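Long-range contacts in glucose dehydrogenase (PDB 7CDY), which belongs to the glucose/sorbosone dehydrogenase family of beta-propeller proteins and carries a bound calcium ion: residues A[5-11]-A[337-343]; A[265-271]-A[285-291]. All blocks are in the same frame, centred on the assembly; numbering follows the deposited sequence. Where two conformers were deposited one is given.

Interaction 1. Residues A[5-11]-A[337-343]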
ATOM      1  N   SER A   5      -1.734 -14.840 -17.551  1.00 15.83           N
ATOM      2  CA  SER A   5      -2.253 -14.204 -18.751  1.00 16.64           C
ATOM      3  C   SER A   5      -1.928 -12.723 -18.676  1.00 17.03           C
ATOM      4  O   SER A   5      -2.262 -12.061 -17.687  1.00 15.69           O
ATOM      5  CB  SER A   5      -3.766 -14.371 -18.830  1.00 18.80           C
ATOM      6  OG  SER A   5      -4.273 -13.796 -20.019  1.00 28.79           O
ATOM      7  N   GLN A   6      -1.272 -12.207 -19.704  1.00 15.06           N
ATOM      8  CA  GLN A   6      -1.020 -10.776 -19.799  1.00 15.09           C
ATOM      9  C   GLN A   6      -2.263 -10.117 -20.375  1.00 15.00           C
ATOM     10  O   GLN A   6      -2.629 -10.367 -21.528  1.00 19.12           O
ATOM     11  CB  GLN A   6       0.201 -10.509 -20.673  1.00 15.60           C
ATOM     12  CG  GLN A   6       0.496  -9.027 -20.828  1.00 18.18           C
ATOM     13  CD  GLN A   6       1.769  -8.768 -21.589  1.00 19.05           C
ATOM     14  OE1 GLN A   6       2.855  -9.142 -21.148  1.00 20.33           O
ATOM     15  NE2 GLN A   6       1.647  -8.130 -22.738  1.00 19.03           N
ATOM     16  N   LEU A   7      -2.928  -9.285 -19.576  1.00 13.76           N
ATOM     17  CA  LEU A   7      -4.161  -8.638 -20.004  1.00 13.78           C
ATOM     18  C   LEU A   7      -3.933  -7.286 -20.651  1.00 12.53           C
ATOM     19  O   LEU A   7      -4.770  -6.848 -21.450  1.00 15.61           O
ATOM     20  CB  LEU A   7      -5.102  -8.450 -18.812  1.00 14.83           C
ATOM     21  CG  LEU A   7      -5.462  -9.699 -18.009  1.00 16.85           C
ATOM     22  CD1 LEU A   7      -6.403  -9.337 -16.872  1.00 16.56           C
ATOM     23  CD2 LEU A   7      -6.083 -10.753 -18.920  1.00 21.05           C
ATOM     24  N   GLN A   8      -2.841  -6.605 -20.316  1.00 12.30           N
ATOM     25  CA  GLN A   8      -2.603  -5.262 -20.817  1.00 12.46           C
ATOM     26  C   GLN A   8      -1.122  -4.952 -20.677  1.00 13.14           C
ATOM     27  O   GLN A   8      -0.483  -5.394 -19.719  1.00 12.68           O
ATOM     28  CB  GLN A   8      -3.428  -4.230 -20.032  1.00 14.32           C
ATOM     29  CG  GLN A   8      -3.300  -2.807 -20.546  1.00 13.45           C
ATOM     30  CD  GLN A   8      -3.817  -2.660 -21.962  1.00 13.56           C
ATOM     31  OE1 GLN A   8      -4.923  -3.078 -22.272  1.00 16.50           O
ATOM     32  NE2 GLN A   8      -3.009  -2.060 -22.827  1.00 16.22           N
ATOM     33  N   ASP A   9      -0.590  -4.191 -21.627  1.00 12.60           N
ATOM     34  CA  ASP A   9       0.772  -3.678 -21.563  1.00 12.65           C
ATOM     35  C   ASP A   9       0.762  -2.160 -21.720  1.00 12.54           C
ATOM     36  O   ASP A   9      -0.306  -1.537 -21.713  1.00 14.13           O
ATOM     37  CB  ASP A   9       1.654  -4.341 -22.631  1.00 14.75           C
ATOM     38  CG  ASP A   9       1.214  -4.005 -24.055  1.00 19.50           C
ATOM     39  OD1 ASP A   9       0.136  -3.413 -24.254  1.00 19.72           O
ATOM     40  OD2 ASP A   9       1.967  -4.340 -24.988  1.00 25.01           O
ATOM     41  N   GLY A  10       1.939  -1.558 -21.850  1.00 13.72           N
ATOM     42  CA  GLY A  10       2.018  -0.128 -22.099  1.00 15.29           C
ATOM     43  C   GLY A  10       1.564   0.755 -20.957  1.00 14.18           C
ATOM     44  O   GLY A  10       1.129   1.886 -21.193  1.00 18.02           O
ATOM     45  N   LEU A  11       1.646   0.272 -19.722  1.00 13.86           N
ATOM     46  CA  LEU A  11       1.307   1.077 -18.554  1.00 14.01           C
ATOM     47  C   LEU A  11       2.610   1.611 -17.984  1.00 12.00           C
ATOM     48  O   LEU A  11       3.505   0.829 -17.669  1.00 13.17           O
ATOM     49  CB  LEU A  11       0.605   0.221 -17.507  1.00 12.32           C
ATOM     50  CG  LEU A  11      -0.774  -0.307 -17.897  1.00 13.67           C
ATOM     51  CD1 LEU A  11      -1.132  -1.512 -17.056  1.00 14.53           C
ATOM     52  CD2 LEU A  11      -1.827   0.798 -17.764  1.00 16.72           C
ATOM     53  N   ARG A 337       8.597   0.546 -17.320  1.00 14.26           N
ATOM     54  CA  ARG A 337       8.101   1.509 -18.301  1.00 14.83           C
ATOM     55  C   ARG A 337       7.009   0.899 -19.176  1.00 14.31           C
ATOM     56  O   ARG A 337       5.975   1.530 -19.433  1.00 17.29           O
ATOM     57  CB  ARG A 337       9.264   1.999 -19.161  1.00 21.16           C
ATOM     58  CG  ARG A 337       9.036   3.335 -19.819  1.00 32.05           C
ATOM     59  CD  ARG A 337      10.196   3.688 -20.715  1.00 38.61           C
ATOM     60  NE  ARG A 337      10.870   4.896 -20.294  1.00 46.13           N
ATOM     61  CZ  ARG A 337      12.013   5.341 -20.808  1.00 49.61           C
ATOM     62  NH1 ARG A 337      12.568   6.467 -20.367  1.00 48.45           N
ATOM     63  NH2 ARG A 337      12.601   4.656 -21.786  1.00 44.24           N
ATOM     64  N   ASP A 338       7.236  -0.322 -19.660  1.00 14.64           N
ATOM     65  CA  ASP A 338       6.205  -1.103 -20.344  1.00 12.56           C
ATOM     66  C   ASP A 338       5.540  -2.034 -19.330  1.00 13.62           C
ATOM     67  O   ASP A 338       5.668  -3.258 -19.365  1.00 15.16           O
ATOM     68  CB  ASP A 338       6.811  -1.869 -21.523  1.00 14.67           C
ATOM     69  CG  ASP A 338       5.771  -2.625 -22.334  1.00 20.15           C
ATOM     70  OD1 ASP A 338       4.573  -2.280 -22.271  1.00 19.43           O
ATOM     71  OD2 ASP A 338       6.157  -3.586 -23.036  1.00 24.17           O
ATOM     72  N   GLY A 339       4.826  -1.409 -18.394  1.00 12.81           N
ATOM     73  CA  GLY A 339       4.227  -2.154 -17.306  1.00 12.71           C
ATOM     74  C   GLY A 339       3.043  -2.975 -17.767  1.00 10.18           C
ATOM     75  O   GLY A 339       2.347  -2.628 -18.723  1.00 12.15           O
ATOM     76  N   LYS A 340       2.802  -4.068 -17.049  1.00 11.45           N
ATOM     77  CA  LYS A 340       1.808  -5.061 -17.425  1.00 11.34           C
ATOM     78  C   LYS A 340       0.761  -5.247 -16.330  1.00 11.22           C
ATOM     79  O   LYS A 340       1.052  -5.120 -15.132  1.00 11.43           O
ATOM     80  CB  LYS A 340       2.467  -6.430 -17.679  1.00 12.35           C
ATOM     81  CG  LYS A 340       3.700  -6.415 -18.594  1.00 17.08           C
ATOM     82  CD  LYS A 340       3.399  -5.889 -19.984  1.00 15.19           C
ATOM     83  CE  LYS A 340       4.501  -6.284 -20.978  1.00 16.97           C
ATOM     84  NZ  LYS A 340       5.820  -5.710 -20.586  1.00 22.20           N
ATOM     85  N   LEU A 341      -0.457  -5.579 -16.764  1.00 11.29           N
ATOM     86  CA  LEU A 341      -1.498  -6.133 -15.911  1.00 10.83           C
ATOM     87  C   LEU A 341      -1.538  -7.635 -16.169  1.00 10.74           C
ATOM     88  O   LEU A 341      -1.709  -8.062 -17.319  1.00 12.47           O
ATOM     89  CB  LEU A 341      -2.849  -5.505 -16.266  1.00 12.20           C
ATOM     90  CG  LEU A 341      -4.096  -6.095 -15.602  1.00 10.90           C
ATOM     91  CD1 LEU A 341      -4.110  -5.816 -14.104  1.00 12.44           C
ATOM     92  CD2 LEU A 341      -5.345  -5.516 -16.274  1.00 13.16           C
ATOM     93  N   LEU A 342      -1.369  -8.431 -15.115  1.00 11.27           N
ATOM     94  CA  LEU A 342      -1.313  -9.884 -15.220  1.00 12.40           C
ATOM     95  C   LEU A 342      -2.442 -10.524 -14.430  1.00 11.50           C
ATOM     96  O   LEU A 342      -2.776 -10.080 -13.325  1.00 13.00           O
ATOM     97  CB  LEU A 342       0.001 -10.426 -14.649  1.00 12.53           C
ATOM     98  CG  LEU A 342       1.288  -9.847 -15.227  1.00 12.25           C
ATOM     99  CD1 LEU A 342       2.495 -10.433 -14.510  1.00 13.21           C
ATOM    100  CD2 LEU A 342       1.377 -10.088 -16.732  1.00 14.33           C
ATOM    101  N   LYS A 343      -2.995 -11.598 -14.979  1.00 12.84           N
ATOM    102  CA  LYS A 343      -3.994 -12.419 -14.310  1.00 12.79           C
ATOM    103  C   LYS A 343      -3.350 -13.769 -14.004  1.00 13.68           C
ATOM    104  O   LYS A 343      -2.854 -14.445 -14.915  1.00 15.15           O
ATOM    105  CB  LYS A 343      -5.207 -12.585 -15.223  1.00 14.15           C
ATOM    106  CG  LYS A 343      -6.344 -13.401 -14.658  1.00 17.96           C
ATOM    107  CD  LYS A 343      -7.460 -13.467 -15.695  1.00 25.78           C
ATOM    108  CE  LYS A 343      -8.403 -14.621 -15.455  1.00 29.31           C
ATOM    109  NZ  LYS A 343      -9.472 -14.683 -16.494  1.00 29.80           N
TER
HETATM  110  O   HOH W   1       4.650  -4.971 -24.693  1.00 23.80           O
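Leu341 spreads its side chain over strand 5-11: its CD2 lies 3.9 Å from Leu7 CB, its CB 4.0 Å from Gln8 CB and 4.4 Å from Leu11 CD1. A branched apolar residue suits this buried spot, and Leu333 and Trp38 also touch it. The backbones run antiparallel. Ser5 and Lys343 exchange two hydrogen bonds (Ser5 N to Lys343 O 2.9 Å, Lys343 N to Ser5 O 2.8 Å). Leu7 and Gln8 together face Leu341 in a classic beta bulge, with Leu7 N donating to Leu341 O (2.8 Å) and Leu341 N to Gln8 O (3.0 Å). Pairing of the N-terminal strand with the last strand of the chain is the "Velcro" closure of a beta-propeller: 5-11 supplies the outer strand of the blade built from 319-324, 330-334 and 339-345, tying the two chain ends into one sheet. Gly10 and Leu11 both face Gly339, a G1 bulge. Gly10 has positive phi (68°), which favours glycine, while a CB on Gly339 would clash with Leu11 O. That oxygen instead accepts Gly339 N at 2.7 Å, and Leu11 N reaches Gly339 O at 3.1 Å. Asp338, with its short carboxylate, adds a bond beside the bulge, OD1 accepting from Gly10 N at 2.8 Å. Its OD2 shares water 1 with Asp9 OD2; the water donates to both carboxylates, which helps like charges lie close (Asp9 OD2 to Asp338 OD1 4.3 Å). Flexible Lys340 curls back: Lys340 NZ donates to Asp338 O at 2.7 Å, and Lys340 NZ to Asp338 OD2 is a weaker salt bridge at 3.3 Å.

Interaction 2. Residues A[265-271]-A[285-291]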
ATOM      1  N   PRO A 265      13.221  -8.876  -0.246  1.00  9.55           N
ATOM      2  CA  PRO A 265      12.656  -9.060  -1.592  1.00 10.18           C
ATOM      3  C   PRO A 265      12.163  -7.767  -2.216  1.00  9.68           C
ATOM      4  O   PRO A 265      11.992  -7.726  -3.446  1.00 10.48           O
ATOM      5  CB  PRO A 265      11.490 -10.035  -1.362  1.00 11.42           C
ATOM      6  CG  PRO A 265      11.701 -10.607   0.031  1.00 12.60           C
ATOM      7  CD  PRO A 265      12.372  -9.496   0.787  1.00 10.20           C
ATOM      8  N   GLY A 266      11.934  -6.719  -1.412  1.00  9.27           N
ATOM      9  CA  GLY A 266      11.303  -5.503  -1.885  1.00 10.37           C
ATOM     10  C   GLY A 266       9.793  -5.636  -1.880  1.00  9.34           C
ATOM     11  O   GLY A 266       9.161  -5.529  -2.933  1.00  8.60           O
ATOM     12  N   LEU A 267       9.199  -5.850  -0.703  1.00  9.18           N
ATOM     13  CA  LEU A 267       7.776  -6.171  -0.616  1.00  8.71           C
ATOM     14  C   LEU A 267       6.912  -5.033  -1.141  1.00  9.04           C
ATOM     15  O   LEU A 267       7.094  -3.872  -0.765  1.00  9.22           O
ATOM     16  CB  LEU A 267       7.391  -6.439   0.837  1.00  9.15           C
ATOM     17  CG  LEU A 267       8.239  -7.421   1.642  1.00  8.26           C
ATOM     18  CD1 LEU A 267       7.679  -7.518   3.051  1.00 10.29           C
ATOM     19  CD2 LEU A 267       8.319  -8.798   0.981  1.00 10.02           C
ATOM     20  N   SER A 268       5.939  -5.380  -1.978  1.00  8.97           N
ATOM     21  CA  SER A 268       5.045  -4.386  -2.560  1.00  9.31           C
ATOM     22  C   SER A 268       3.742  -5.059  -2.943  1.00  8.78           C
ATOM     23  O   SER A 268       3.745  -6.037  -3.697  1.00  9.49           O
ATOM     24  CB  SER A 268       5.693  -3.771  -3.800  1.00  9.05           C
ATOM     25  OG  SER A 268       4.944  -2.668  -4.269  1.00  9.96           O
ATOM     26  N   GLY A 269       2.629  -4.530  -2.437  1.00  9.12           N
ATOM     27  CA  GLY A 269       1.345  -5.147  -2.725  1.00  9.82           C
ATOM     28  C   GLY A 269       1.059  -6.310  -1.797  1.00  9.24           C
ATOM     29  O   GLY A 269       1.976  -7.028  -1.376  1.00  9.39           O
ATOM     30  N   MET A 270      -0.204  -6.500  -1.431  0.64 10.35           N
ATOM     31  CA  MET A 270      -0.546  -7.638  -0.591  0.64 11.67           C
ATOM     32  C   MET A 270      -2.032  -7.924  -0.706  0.64  9.36           C
ATOM     33  O   MET A 270      -2.850  -7.002  -0.733  0.64  9.99           O
ATOM     34  CB  MET A 270      -0.120  -7.458   0.881  0.64 17.83           C
ATOM     35  CG  MET A 270      -1.047  -6.603   1.728  0.64 16.33           C
ATOM     36  SD  MET A 270      -0.502  -6.329   3.442  0.64 11.23           S
ATOM     37  CE  MET A 270      -0.587  -7.971   4.147  0.64 20.18           C
ATOM     38  N   ALA A 271      -2.362  -9.207  -0.770  1.00  9.80           N
ATOM     39  CA  ALA A 271      -3.742  -9.663  -0.883  1.00 11.42           C
ATOM     40  C   ALA A 271      -3.895 -11.019  -0.213  1.00  9.20           C
ATOM     41  O   ALA A 271      -3.090 -11.922  -0.454  1.00 11.12           O
ATOM     42  CB  ALA A 271      -4.173  -9.776  -2.349  1.00 12.60           C
ATOM     43  N   LEU A 285      -1.490 -15.560   1.941  1.00 13.11           N
ATOM     44  CA  LEU A 285      -1.270 -14.129   1.773  1.00 11.78           C
ATOM     45  C   LEU A 285      -0.236 -13.962   0.669  1.00 11.25           C
ATOM     46  O   LEU A 285       0.855 -14.538   0.744  1.00 11.07           O
ATOM     47  CB  LEU A 285      -0.754 -13.529   3.081  1.00 13.14           C
ATOM     48  CG  LEU A 285      -0.282 -12.079   3.033  1.00 11.50           C
ATOM     49  CD1 LEU A 285      -1.429 -11.186   2.588  1.00 14.63           C
ATOM     50  CD2 LEU A 285       0.257 -11.642   4.391  1.00 15.97           C
ATOM     51  N   PHE A 286      -0.586 -13.213  -0.362  1.00  9.79           N
ATOM     52  CA  PHE A 286       0.297 -12.998  -1.499  1.00  8.91           C
ATOM     53  C   PHE A 286       0.899 -11.598  -1.440  1.00  9.02           C
ATOM     54  O   PHE A 286       0.193 -10.617  -1.171  1.00 10.61           O
ATOM     55  CB  PHE A 286      -0.491 -13.166  -2.798  1.00 12.61           C
ATOM     56  CG  PHE A 286      -0.860 -14.586  -3.094  1.00 11.20           C
ATOM     57  CD1 PHE A 286      -2.040 -15.140  -2.608  1.00 12.44           C
ATOM     58  CD2 PHE A 286      -0.020 -15.379  -3.847  1.00 10.88           C
ATOM     59  CE1 PHE A 286      -2.373 -16.457  -2.883  1.00 16.03           C
ATOM     60  CE2 PHE A 286      -0.346 -16.692  -4.139  1.00 14.70           C
ATOM     61  CZ  PHE A 286      -1.531 -17.230  -3.650  1.00 17.14           C
ATOM     62  N   ILE A 287       2.205 -11.506  -1.709  1.00 10.09           N
ATOM     63  CA  ILE A 287       2.958 -10.260  -1.593  1.00  9.89           C
ATOM     64  C   ILE A 287       3.881 -10.133  -2.797  1.00  8.60           C
ATOM     65  O   ILE A 287       4.578 -11.088  -3.142  1.00  9.44           O
ATOM     66  CB  ILE A 287       3.784 -10.250  -0.291  1.00  8.99           C
ATOM     67  CG1 ILE A 287       2.854 -10.265   0.936  1.00 10.01           C
ATOM     68  CG2 ILE A 287       4.747  -9.058  -0.266  1.00 10.74           C
ATOM     69  CD1 ILE A 287       3.581 -10.543   2.248  1.00 10.62           C
ATOM     70  N   GLY A 288       3.912  -8.973  -3.439  1.00  8.71           N
ATOM     71  CA  GLY A 288       4.826  -8.787  -4.551  1.00  9.74           C
ATOM     72  C   GLY A 288       6.249  -8.533  -4.079  1.00  8.21           C
ATOM     73  O   GLY A 288       6.484  -8.005  -2.992  1.00  9.30           O
ATOM     74  N   ALA A 289       7.212  -8.926  -4.915  1.00 10.03           N
ATOM     75  CA  ALA A 289       8.625  -8.626  -4.697  1.00 10.38           C
ATOM     76  C   ALA A 289       9.130  -7.791  -5.867  1.00 10.17           C
ATOM     77  O   ALA A 289       9.108  -8.248  -7.020  1.00 12.03           O
ATOM     78  CB  ALA A 289       9.455  -9.904  -4.534  1.00 11.26           C
ATOM     79  N   LEU A 290       9.543  -6.554  -5.574  1.00  9.29           N
ATOM     80  CA  LEU A 290      10.127  -5.691  -6.597  1.00 10.27           C
ATOM     81  C   LEU A 290      11.557  -6.106  -6.928  1.00 11.19           C
ATOM     82  O   LEU A 290      11.863  -6.467  -8.070  1.00 13.73           O
ATOM     83  CB  LEU A 290      10.083  -4.226  -6.144  1.00 11.49           C
ATOM     84  CG  LEU A 290       8.695  -3.609  -5.994  1.00 10.09           C
ATOM     85  CD1 LEU A 290       8.780  -2.313  -5.176  1.00 11.24           C
ATOM     86  CD2 LEU A 290       8.069  -3.327  -7.343  1.00  9.83           C
ATOM     87  N   ALA A 291      12.447  -6.081  -5.936  1.00 11.37           N
ATOM     88  CA  ALA A 291      13.858  -6.342  -6.201  1.00 13.04           C
ATOM     89  C   ALA A 291      14.085  -7.782  -6.636  1.00 13.03           C
ATOM     90  O   ALA A 291      14.900  -8.039  -7.534  1.00 14.95           O
ATOM     91  CB  ALA A 291      14.692  -6.010  -4.965  1.00 13.53           C
TER
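Strands 267-271 and 285-289 form part of a beta hairpin, the inner two strands of a four-stranded propeller blade, and nearly every polar group here belongs to the backbone. At one end Leu290 N donates to Gly266 O (2.9 Å); at the other, Ala271 and Phe286 satisfy each other, Ala271 N to Phe286 O at 2.9 Å and Phe286 N to Ala271 O at 2.8 Å. The middle is looser. Ser268 N finds Gly288 O at 2.9 Å, but Gly288 N divides itself between two weak bonds, 3.0 Å to Ser268 O and 3.4 Å to Gly269 O. Gly269 adopts a positive phi of 83° with psi 145°, which calls for glycine, and Gly288 must lack a CB because one would strike Ser268 O. The weakly held Gly269 O gains His208 NE2, and Ser268 OG is hydrogen-bonded to Arg320 O. Where the strand begins, Asp216 OD2 accepts from the amides of both Gly266 and Leu267. Apolar side chains fill the face bearing Leu267, Met270 and Ile287: Leu267 CD2 meets Ile287 CG2 at 3.8 Å, and Met270 CE, on a long unbranched arm, reaches Leu285 CD1 at 3.7 Å. Amides matched across the hairpin or by polar groups from adjoining blades, beneath greasy side chains, imply that this blade can be buried near the propeller's centre without stranding the polar groups discussed here.

How the interactions relate
The two contacts belong to neighbouring blades of one propeller. Interaction 2 joins strands within a blade and is nested in the loop that interaction 1 closes; their centres are about 17 Å apart and their nearest atoms about 10 Å, so they do not touch. They are connected through the closing blade: Ser268 and Ala289 bond to Arg320 and Ile319 of strand 319-324, which lies in the same sheet as 5-11 and 339-343. Interaction 2 lies closer to the chain's centre, 10 Å against 19 Å. The Leu267 side chain is about 11 Å from the calcium ion, and Asp216, whose carboxylate accepts the backbone N of Leu267, directly precedes the calcium-site residue Glu217.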